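Local coordinates for histidine triad (HIT) protein (Marinobacter aquaeolei, PDB 3OHE) that probably acts as a hydrolase of the histidine triad family and binds calcium ions, at residues Leu26-Trp34 with Val108-Tyr117; Met2-Ala10 with Asn85-His93. All blocks are in the same frame, centred on the assembly; numbering follows the deposited sequence. Where two conformers were deposited one is given.

Interaction 1. Residues Leu26-Trp34 with Val108-Tyr117; sequences LMNDNTWPW and VWGKQPPVPY. With GOL (glycerol), chain E.
The Tyr117 ring lies between Asn30 and Leu26: Asn30 CB stands 3.6 Å from the ring centroid, 8° off the normal, and Leu26 CD2 lies over the centre of the opposite face. Asn28 OD1 and water 1 occupy the ring's edge, with the Asn28 amide almost coplanar with it. Val108 divides its methyls between two indoles. CG1 covers one face of Trp32, 3.4 Å from Trp32 CE2, while Thr31 CG2 lies nearer the rim of the other face; Val108 CG2 sits over a face of Trp34. Trp34 CZ2 meets Trp109 NE1 obliquely at 3.4 Å.

Three direct hydrogen bonds join the segments. Asn28 OD1 accepts from Tyr117 N at 2.9 Å, and Asn30 N donates to Val115 O at 2.8 Å. With CG anti to the backbone N (chi1 -176°), the Asp29 carboxylate is carried to Val115 N, which meets OD1 at 3.0 Å, nearly straight (174°) but from above the carboxylate plane. Thr31 N and Thr31 OG1 also donate to OD1, so three donors fix the carboxylate's rotation; O1 of a glycerol, probably from the crystallisation liquor, donates to Asp29 OD2 at 2.7 Å. Water 1 joins Tyr117 OH to the carbonyls of Met27 and Trp32.

Gln121 holds Asn30 ND2 from helix 119-135. Asp29 OD1 accepting from Thr31 N forms an Asx turn, set in the connection of a beta hairpin (strands 22-27 and 34-39) and covered by the loop leading to the C-terminal helix.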
loop_
_atom_site.group_PDB
_atom_site.type_symbol
_atom_site.label_atom_id
_atom_site.label_comp_id
_atom_site.label_asym_id
_atom_site.label_seq_id
_atom_site.Cartn_x
_atom_site.Cartn_y
_atom_site.Cartn_z
ATOM N N LEU A 26 -13.701 2.797 -9.916
ATOM C CA LEU A 26 -13.190 4.156 -10.006
ATOM C C LEU A 26 -13.595 4.920 -8.744
ATOM O O LEU A 26 -14.786 5.074 -8.482
ATOM C CB LEU A 26 -13.816 4.865 -11.195
ATOM C CG LEU A 26 -13.378 6.309 -11.488
ATOM C CD1 LEU A 26 -11.896 6.335 -11.913
ATOM C CD2 LEU A 26 -14.321 6.908 -12.559
HETATM N N MSE A 27 -12.642 5.387 -7.967
HETATM C CA MSE A 27 -12.975 6.263 -6.824
HETATM C C MSE A 27 -13.598 7.522 -7.390
HETATM O O MSE A 27 -13.016 8.134 -8.277
HETATM C CB MSE A 27 -11.735 6.573 -5.975
HETATM C CG MSE A 27 -12.059 7.381 -4.742
HETATM SE SE MSE A 27 -13.140 6.416 -3.437
HETATM C CE MSE A 27 -11.680 5.840 -2.326
ATOM N N ASN A 28 -14.782 7.891 -6.879
ATOM C CA ASN A 28 -15.542 8.996 -7.454
ATOM C C ASN A 28 -15.076 10.381 -6.983
ATOM O O ASN A 28 -15.851 11.156 -6.419
ATOM C CB ASN A 28 -17.048 8.810 -7.190
ATOM C CG ASN A 28 -17.887 9.707 -8.058
ATOM O OD1 ASN A 28 -17.447 10.163 -9.124
ATOM N ND2 ASN A 28 -19.090 9.993 -7.600
ATOM N N ASP A 29 -13.790 10.618 -7.192
ATOM C CA ASP A 29 -13.107 11.874 -6.924
ATOM C C ASP A 29 -12.199 12.103 -8.108
ATOM O O ASP A 29 -11.195 11.406 -8.264
ATOM C CB ASP A 29 -12.327 11.821 -5.598
ATOM C CG ASP A 29 -11.686 13.163 -5.248
ATOM O OD1 ASP A 29 -11.848 14.134 -6.049
ATOM O OD2 ASP A 29 -10.987 13.215 -4.212
ATOM N N ASN A 30 -12.550 13.079 -8.954
ATOM C CA ASN A 30 -11.824 13.308 -10.185
ATOM C C ASN A 30 -10.554 14.130 -9.972
ATOM O O ASN A 30 -9.848 14.452 -10.929
ATOM C CB ASN A 30 -12.708 13.889 -11.285
ATOM C CG ASN A 30 -13.077 15.330 -11.047
ATOM O OD1 ASN A 30 -12.494 15.994 -10.206
ATOM N ND2 ASN A 30 -14.041 15.838 -11.825
ATOM N N THR A 31 -10.235 14.432 -8.714
ATOM C CA THR A 31 -9.034 15.197 -8.363
ATOM C C THR A 31 -7.744 14.429 -8.730
ATOM O O THR A 31 -6.744 15.048 -9.084
ATOM C CB THR A 31 -9.058 15.588 -6.869
ATOM O OG1 THR A 31 -10.289 16.272 -6.609
ATOM C CG2 THR A 31 -7.869 16.517 -6.473
ATOM N N TRP A 32 -7.771 13.099 -8.631
ATOM C CA TRP A 32 -6.651 12.220 -8.999
ATOM C C TRP A 32 -7.208 11.005 -9.719
ATOM O O TRP A 32 -8.290 10.570 -9.359
ATOM C CB TRP A 32 -5.845 11.686 -7.776
ATOM C CG TRP A 32 -5.315 12.701 -6.868
ATOM C CD1 TRP A 32 -4.091 13.326 -6.936
ATOM C CD2 TRP A 32 -5.992 13.283 -5.773
ATOM N NE1 TRP A 32 -3.973 14.224 -5.933
ATOM C CE2 TRP A 32 -5.106 14.236 -5.197
ATOM C CE3 TRP A 32 -7.230 13.038 -5.154
ATOM C CZ2 TRP A 32 -5.445 14.981 -4.096
ATOM C CZ3 TRP A 32 -7.560 13.768 -4.089
ATOM C CH2 TRP A 32 -6.655 14.741 -3.545
ATOM N N PRO A 33 -6.452 10.402 -10.669
ATOM C CA PRO A 33 -6.831 9.098 -11.231
ATOM C C PRO A 33 -6.659 8.035 -10.163
ATOM O O PRO A 33 -5.526 7.800 -9.699
ATOM C CB PRO A 33 -5.858 8.925 -12.413
ATOM C CG PRO A 33 -5.293 10.322 -12.687
ATOM C CD PRO A 33 -5.237 10.944 -11.337
ATOM N N TRP A 34 -7.749 7.415 -9.750
ATOM C CA TRP A 34 -7.760 6.598 -8.521
ATOM C C TRP A 34 -8.670 5.402 -8.758
ATOM O O TRP A 34 -9.882 5.548 -8.919
ATOM C CB TRP A 34 -8.215 7.494 -7.373
ATOM C CG TRP A 34 -8.284 6.914 -6.001
ATOM C CD1 TRP A 34 -8.194 5.631 -5.602
ATOM C CD2 TRP A 34 -8.496 7.691 -4.831
ATOM N NE1 TRP A 34 -8.330 5.559 -4.226
ATOM C CE2 TRP A 34 -8.541 6.823 -3.733
ATOM C CE3 TRP A 34 -8.714 9.055 -4.613
ATOM C CZ2 TRP A 34 -8.758 7.301 -2.433
ATOM C CZ3 TRP A 34 -8.914 9.510 -3.336
ATOM C CH2 TRP A 34 -8.931 8.644 -2.268
ATOM N N VAL A 108 -3.024 11.644 -0.447
ATOM C CA VAL A 108 -4.263 12.239 -0.898
ATOM C C VAL A 108 -5.395 12.131 0.102
ATOM O O VAL A 108 -6.291 13.001 0.105
ATOM C CB VAL A 108 -4.725 11.666 -2.267
ATOM C CG1 VAL A 108 -3.609 11.781 -3.328
ATOM C CG2 VAL A 108 -5.284 10.259 -2.146
ATOM N N TRP A 109 -5.424 11.097 0.945
ATOM C CA TRP A 109 -6.644 10.783 1.731
ATOM C C TRP A 109 -7.007 11.852 2.785
ATOM O O TRP A 109 -6.265 11.997 3.747
ATOM C CB TRP A 109 -6.518 9.401 2.411
ATOM C CG TRP A 109 -6.203 8.274 1.474
ATOM C CD1 TRP A 109 -7.078 7.583 0.679
ATOM C CD2 TRP A 109 -4.913 7.704 1.235
ATOM N NE1 TRP A 109 -6.407 6.632 -0.053
ATOM C CE2 TRP A 109 -5.078 6.677 0.284
ATOM C CE3 TRP A 109 -3.633 7.953 1.742
ATOM C CZ2 TRP A 109 -4.019 5.925 -0.181
ATOM C CZ3 TRP A 109 -2.586 7.177 1.294
ATOM C CH2 TRP A 109 -2.782 6.190 0.333
ATOM N N GLY A 110 -8.123 12.588 2.596
ATOM C CA GLY A 110 -8.563 13.636 3.533
ATOM C C GLY A 110 -7.966 15.014 3.300
ATOM O O GLY A 110 -8.183 15.917 4.110
ATOM N N LYS A 111 -7.222 15.202 2.208
ATOM C CA LYS A 111 -6.679 16.524 1.860
ATOM C C LYS A 111 -7.782 17.576 1.600
ATOM O O LYS A 111 -7.690 18.713 2.079
ATOM C CB LYS A 111 -5.759 16.440 0.628
ATOM C CG LYS A 111 -5.243 17.799 0.099
ATOM C CD LYS A 111 -4.154 18.405 0.988
ATOM C CE LYS A 111 -3.725 19.767 0.448
ATOM N NZ LYS A 111 -2.419 20.251 1.002
ATOM N N GLN A 112 -8.798 17.206 0.827
ATOM C CA GLN A 112 -9.866 18.141 0.469
ATOM C C GLN A 112 -11.102 17.360 0.036
ATOM O O GLN A 112 -11.022 16.160 -0.217
ATOM C CB GLN A 112 -9.380 19.099 -0.616
ATOM C CG GLN A 112 -8.748 18.408 -1.853
ATOM C CD GLN A 112 -7.935 19.375 -2.681
ATOM O OE1 GLN A 112 -6.942 19.938 -2.202
ATOM N NE2 GLN A 112 -8.348 19.583 -3.925
ATOM N N PRO A 113 -12.270 18.018 -0.036
ATOM C CA PRO A 113 -13.484 17.252 -0.411
ATOM C C PRO A 113 -13.379 16.594 -1.821
ATOM O O PRO A 113 -12.722 17.162 -2.687
ATOM C CB PRO A 113 -14.579 18.319 -0.439
ATOM C CG PRO A 113 -14.045 19.456 0.373
ATOM C CD PRO A 113 -12.553 19.451 0.181
ATOM N N PRO A 114 -14.051 15.460 -2.037
ATOM C CA PRO A 114 -14.031 14.848 -3.378
ATOM C C PRO A 114 -14.854 15.629 -4.373
ATOM O O PRO A 114 -15.846 16.294 -3.994
ATOM C CB PRO A 114 -14.715 13.511 -3.157
ATOM C CG PRO A 114 -15.672 13.780 -2.011
ATOM C CD PRO A 114 -14.915 14.712 -1.113
ATOM N N VAL A 115 -14.449 15.565 -5.633
ATOM C CA VAL A 115 -15.208 16.162 -6.716
ATOM C C VAL A 115 -15.739 14.998 -7.576
ATOM O O VAL A 115 -14.950 14.304 -8.226
ATOM C CB VAL A 115 -14.338 17.123 -7.536
ATOM C CG1 VAL A 115 -15.104 17.681 -8.740
ATOM C CG2 VAL A 115 -13.792 18.232 -6.630
ATOM N N PRO A 116 -17.066 14.791 -7.605
ATOM C CA PRO A 116 -17.582 13.647 -8.363
ATOM C C PRO A 116 -17.339 13.813 -9.873
ATOM O O PRO A 116 -17.323 14.926 -10.406
ATOM C CB PRO A 116 -19.081 13.668 -8.073
ATOM C CG PRO A 116 -19.365 15.085 -7.629
ATOM C CD PRO A 116 -18.126 15.581 -6.954
ATOM N N TYR A 117 -17.145 12.700 -10.545
ATOM C CA TYR A 117 -17.058 12.678 -11.983
ATOM C C TYR A 117 -18.381 13.099 -12.589
ATOM O O TYR A 117 -19.448 12.623 -12.180
ATOM C CB TYR A 117 -16.710 11.251 -12.480
ATOM C CG TYR A 117 -15.252 10.886 -12.326
ATOM C CD1 TYR A 117 -14.712 10.495 -11.116
ATOM C CD2 TYR A 117 -14.396 10.940 -13.427
ATOM C CE1 TYR A 117 -13.372 10.175 -11.017
ATOM C CE2 TYR A 117 -13.054 10.639 -13.338
ATOM C CZ TYR A 117 -12.532 10.275 -12.109
ATOM O OH TYR A 117 -11.195 9.967 -12.050
HETATM C C1 GOL E . -11.544 12.644 -1.167
HETATM O O1 GOL E . -11.682 11.633 -2.174
HETATM C C2 GOL E . -10.529 12.126 -0.154
HETATM O O2 GOL E . -10.304 13.125 0.818
HETATM C C3 GOL E . -11.027 10.821 0.480
HETATM O O3 GOL E . -10.008 10.181 1.208
HETATM O O HOH W 1 -10.505 8.865 -9.706
HETATM O O HOH W 2 -20.410 10.880 -10.203
HETATM O O HOH W 3 -10.022 15.468 -2.941
HETATM O O HOH W 4 -10.417 18.668 -5.252
#

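Interaction 2. Residues Met2-Ala10 with Asn85-His93; sequences MFQLHERLA and NMVPQLHLH. With CA (calcium ion), chain C.
Gln89 reaches Phe3, Gln4 and His6 with a fully stretched side chain: chi1 of -179° and chi2 of 167° carry its amide across to the N-terminal segment. His6 has its CG anti to the backbone N (chi1 -168°), which lays the imidazole against Val87. The Gln89 amide then uses both ends. NE2 donates to Gln4 O at 2.9 Å, with the acceptor in the amide plane although the donor stands above the carbonyl plane of Gln4, while OE1 accepts from His6 N at 2.8 Å. Two bonds to backbone atoms two residues apart fix the amide's rotation, and Phe3 CE1 packs obliquely on NE2 at 3.4 Å. A leucine in place of Gln89 would probably leave Gln4 O and His6 N without these mates and the chain from Phe3 to His6 held less firmly.

Gln89, His91 and His93 alternate as in the His-x-His-x-His signature of the HIT family, with glutamine at what is probably the first histidine position. His91 ND1 donates to Gln89 O at 2.8 Å, in the imidazole plane, which fixes the ring's orientation; its NE2 is hydrogen-bonded to a glycerol, probably from the crystallisation liquor, though such molecules often mark pockets. Leu9 CD2 covers one face of that ring, 3.7 Å from the centroid.

Val87 parts its methyls: CG1 lies over the His6 face, 3.9 Å from the centroid, and CG2 meets Arg8 CG. His6 is the N-cap of helix 7-12, its ND1 accepting from Arg8 N at 3.0 Å. Arg8 NE forms a salt bridge with Asp12, and four residues after His6, Ala10 O binds calcium at 2.4 Å, together with Thr13 O and three waters.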
loop_
_atom_site.group_PDB
_atom_site.type_symbol
_atom_site.label_atom_id
_atom_site.label_comp_id
_atom_site.label_asym_id
_atom_site.label_seq_id
_atom_site.Cartn_x
_atom_site.Cartn_y
_atom_site.Cartn_z
HETATM N N MSE A 2 -20.399 -15.991 0.109
HETATM C CA MSE A 2 -20.913 -15.248 -1.034
HETATM C C MSE A 2 -20.420 -13.801 -0.978
HETATM O O MSE A 2 -20.945 -12.975 -0.232
HETATM C CB MSE A 2 -22.440 -15.289 -0.991
HETATM C CG MSE A 2 -23.116 -14.535 -2.110
HETATM SE SE MSE A 2 -22.643 -15.239 -3.859
HETATM C CE MSE A 2 -23.391 -17.029 -3.750
ATOM N N PHE A 3 -19.420 -13.480 -1.792
ATOM C CA PHE A 3 -18.879 -12.123 -1.796
ATOM C C PHE A 3 -19.998 -11.110 -2.075
ATOM O O PHE A 3 -20.811 -11.316 -2.991
ATOM C CB PHE A 3 -17.767 -11.977 -2.834
ATOM C CG PHE A 3 -17.297 -10.560 -3.012
ATOM C CD1 PHE A 3 -16.443 -10.022 -2.085
ATOM C CD2 PHE A 3 -17.751 -9.792 -4.048
ATOM C CE1 PHE A 3 -16.002 -8.719 -2.208
ATOM C CE2 PHE A 3 -17.316 -8.469 -4.177
ATOM C CZ PHE A 3 -16.445 -7.968 -3.260
ATOM N N GLN A 4 -20.001 -10.020 -1.339
ATOM C CA GLN A 4 -20.888 -8.900 -1.604
ATOM C C GLN A 4 -20.128 -7.612 -1.409
ATOM O O GLN A 4 -19.554 -7.368 -0.336
ATOM C CB GLN A 4 -22.100 -8.947 -0.678
ATOM C CG GLN A 4 -23.130 -7.893 -0.992
ATOM C CD GLN A 4 -24.317 -8.030 -0.095
ATOM O OE1 GLN A 4 -25.220 -8.864 -0.337
ATOM N NE2 GLN A 4 -24.285 -7.294 1.022
ATOM N N LEU A 5 -20.087 -6.770 -2.429
ATOM C CA LEU A 5 -19.346 -5.512 -2.330
ATOM C C LEU A 5 -19.893 -4.686 -1.160
ATOM O O LEU A 5 -21.114 -4.518 -1.009
ATOM C CB LEU A 5 -19.478 -4.715 -3.628
ATOM C CG LEU A 5 -18.648 -3.437 -3.707
ATOM C CD1 LEU A 5 -17.150 -3.714 -3.695
ATOM C CD2 LEU A 5 -18.989 -2.648 -4.988
ATOM N N HIS A 6 -19.008 -4.140 -0.332
ATOM C CA HIS A 6 -19.381 -3.319 0.803
ATOM C C HIS A 6 -20.110 -2.064 0.340
ATOM O O HIS A 6 -19.696 -1.439 -0.634
ATOM C CB HIS A 6 -18.127 -2.977 1.617
ATOM C CG HIS A 6 -18.390 -2.376 2.943
ATOM N ND1 HIS A 6 -18.780 -1.066 3.102
ATOM C CD2 HIS A 6 -18.304 -2.907 4.189
ATOM C CE1 HIS A 6 -18.905 -0.809 4.393
ATOM N NE2 HIS A 6 -18.597 -1.903 5.072
ATOM N N GLU A 7 -21.178 -1.693 1.038
ATOM C CA GLU A 7 -22.009 -0.559 0.647
ATOM C C GLU A 7 -21.231 0.737 0.544
ATOM O O GLU A 7 -21.551 1.572 -0.316
ATOM C CB GLU A 7 -23.187 -0.390 1.613
ATOM C CG GLU A 7 -22.801 -0.003 3.046
ATOM C CD GLU A 7 -22.547 1.493 3.327
ATOM O OE1 GLU A 7 -23.019 2.389 2.559
ATOM O OE2 GLU A 7 -21.865 1.781 4.356
ATOM N N ARG A 8 -20.226 0.944 1.391
ATOM C CA ARG A 8 -19.467 2.207 1.334
ATOM C C ARG A 8 -18.621 2.267 0.054
ATOM O O ARG A 8 -18.480 3.302 -0.578
ATOM C CB ARG A 8 -18.599 2.389 2.580
ATOM C CG ARG A 8 -17.753 3.631 2.605
ATOM C CD ARG A 8 -18.455 4.966 2.650
ATOM N NE ARG A 8 -17.438 6.031 2.734
ATOM C CZ ARG A 8 -16.728 6.347 3.829
ATOM N NH1 ARG A 8 -16.908 5.717 4.992
ATOM N NH2 ARG A 8 -15.822 7.328 3.759
ATOM N N LEU A 9 -18.032 1.131 -0.314
ATOM C CA LEU A 9 -17.275 1.058 -1.579
ATOM C C LEU A 9 -18.207 1.301 -2.759
ATOM O O LEU A 9 -17.870 2.071 -3.655
ATOM C CB LEU A 9 -16.543 -0.276 -1.719
ATOM C CG LEU A 9 -15.379 -0.480 -0.751
ATOM C CD1 LEU A 9 -14.797 -1.889 -0.855
ATOM C CD2 LEU A 9 -14.311 0.578 -0.912
ATOM N N ALA A 10 -19.393 0.685 -2.748
ATOM C CA ALA A 10 -20.365 0.920 -3.800
ATOM C C ALA A 10 -20.764 2.387 -3.907
ATOM O O ALA A 10 -20.803 2.968 -5.008
ATOM C CB ALA A 10 -21.592 0.043 -3.566
ATOM N N ASN A 85 -9.385 1.312 7.451
ATOM C CA ASN A 85 -9.654 1.525 8.862
ATOM C C ASN A 85 -11.150 1.561 9.156
ATOM O O ASN A 85 -11.556 1.121 10.240
ATOM C CB ASN A 85 -8.990 2.790 9.342
ATOM C CG ASN A 85 -7.474 2.694 9.264
ATOM O OD1 ASN A 85 -6.916 1.606 9.351
ATOM N ND2 ASN A 85 -6.819 3.834 9.123
HETATM N N MSE A 86 -11.917 2.084 8.176
HETATM C CA MSE A 86 -13.381 2.277 8.225
HETATM C C MSE A 86 -14.171 1.133 7.559
HETATM O O MSE A 86 -15.268 0.801 7.975
HETATM C CB MSE A 86 -13.771 3.611 7.549
HETATM C CG MSE A 86 -13.277 4.805 8.339
HETATM SE SE MSE A 86 -13.593 6.582 7.595
HETATM C CE MSE A 86 -12.768 6.307 5.857
ATOM N N VAL A 87 -13.615 0.560 6.498
ATOM C CA VAL A 87 -14.259 -0.412 5.618
ATOM C C VAL A 87 -13.466 -1.687 5.714
ATOM O O VAL A 87 -12.308 -1.739 5.276
ATOM C CB VAL A 87 -14.325 0.118 4.183
ATOM C CG1 VAL A 87 -14.830 -0.966 3.242
ATOM C CG2 VAL A 87 -15.206 1.396 4.137
ATOM N N PRO A 88 -14.053 -2.737 6.295
ATOM C CA PRO A 88 -13.241 -3.933 6.605
ATOM C C PRO A 88 -12.955 -4.826 5.395
ATOM O O PRO A 88 -12.040 -5.617 5.442
ATOM C CB PRO A 88 -14.094 -4.685 7.642
ATOM C CG PRO A 88 -15.532 -4.305 7.288
ATOM C CD PRO A 88 -15.417 -2.837 6.859
ATOM N N GLN A 89 -13.673 -4.620 4.309
ATOM C CA GLN A 89 -13.500 -5.392 3.096
ATOM C C GLN A 89 -12.224 -4.969 2.382
ATOM O O GLN A 89 -12.108 -3.837 1.943
ATOM C CB GLN A 89 -14.708 -5.183 2.215
ATOM C CG GLN A 89 -14.681 -5.961 0.888
ATOM C CD GLN A 89 -16.031 -5.943 0.220
ATOM O OE1 GLN A 89 -16.362 -5.022 -0.530
ATOM N NE2 GLN A 89 -16.863 -6.931 0.559
ATOM N N LEU A 90 -11.297 -5.899 2.228
ATOM C CA LEU A 90 -10.011 -5.631 1.593
ATOM C C LEU A 90 -10.219 -4.951 0.227
ATOM O O LEU A 90 -10.925 -5.470 -0.639
ATOM C CB LEU A 90 -9.242 -6.924 1.374
ATOM C CG LEU A 90 -7.939 -6.840 0.550
ATOM C CD1 LEU A 90 -6.924 -5.918 1.215
ATOM C CD2 LEU A 90 -7.394 -8.231 0.311
ATOM N N HIS A 91 -9.525 -3.812 0.043
ATOM C CA HIS A 91 -9.532 -3.127 -1.225
ATOM C C HIS A 91 -8.193 -2.417 -1.376
ATOM O O HIS A 91 -7.650 -1.896 -0.409
ATOM C CB HIS A 91 -10.750 -2.208 -1.356
ATOM C CG HIS A 91 -10.834 -1.123 -0.331
ATOM N ND1 HIS A 91 -11.253 -1.353 0.956
ATOM C CD2 HIS A 91 -10.660 0.221 -0.428
ATOM C CE1 HIS A 91 -11.300 -0.199 1.614
ATOM N NE2 HIS A 91 -10.925 0.771 0.801
ATOM N N LEU A 92 -7.697 -2.388 -2.608
ATOM C CA LEU A 92 -6.349 -1.910 -2.864
ATOM C C LEU A 92 -6.423 -0.652 -3.723
ATOM O O LEU A 92 -6.894 -0.702 -4.866
ATOM C CB LEU A 92 -5.551 -3.058 -3.521
ATOM C CG LEU A 92 -4.059 -2.909 -3.720
ATOM C CD1 LEU A 92 -3.376 -2.739 -2.329
ATOM C CD2 LEU A 92 -3.440 -4.108 -4.472
ATOM N N HIS A 93 -5.976 0.467 -3.162
ATOM C CA HIS A 93 -5.945 1.779 -3.835
ATOM C C HIS A 93 -4.774 1.892 -4.775
ATOM O O HIS A 93 -3.667 1.524 -4.412
ATOM C CB HIS A 93 -5.798 2.895 -2.793
ATOM C CG HIS A 93 -6.897 2.966 -1.796
ATOM N ND1 HIS A 93 -8.107 3.544 -2.087
ATOM C CD2 HIS A 93 -6.931 2.593 -0.501
ATOM C CE1 HIS A 93 -8.858 3.490 -1.005
ATOM N NE2 HIS A 93 -8.172 2.917 -0.032
HETATM CA CA CA C . -21.295 2.633 -7.361
HETATM O O HOH W 5 -19.341 0.864 -7.735
HETATM O O HOH W 6 -23.437 2.406 -6.407
HETATM O O HOH W 7 -21.933 3.929 -9.462
#

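In the fold
Both contacts are partly buried and lie at similar depth, their centres 12 and 11 Å from that of the chain and about 17 Å from each other. Their segments alternate along the sequence and reach the same antiparallel sheet. Interaction 1 joins the hairpin connection of strands 22-27 and 34-39 to the loop before helix 119-135; it buries 811 Å² and mixes aromatic faces with waters and a carboxylate. Interaction 2 is smaller, at 468 Å², and ties the N-terminal segment to the approach of strand 92-97 through one amide and methyls laid over imidazole faces. They meet at His93, whose ND1 is 2.9 Å from Trp34 NE1, a probable hydrogen bond.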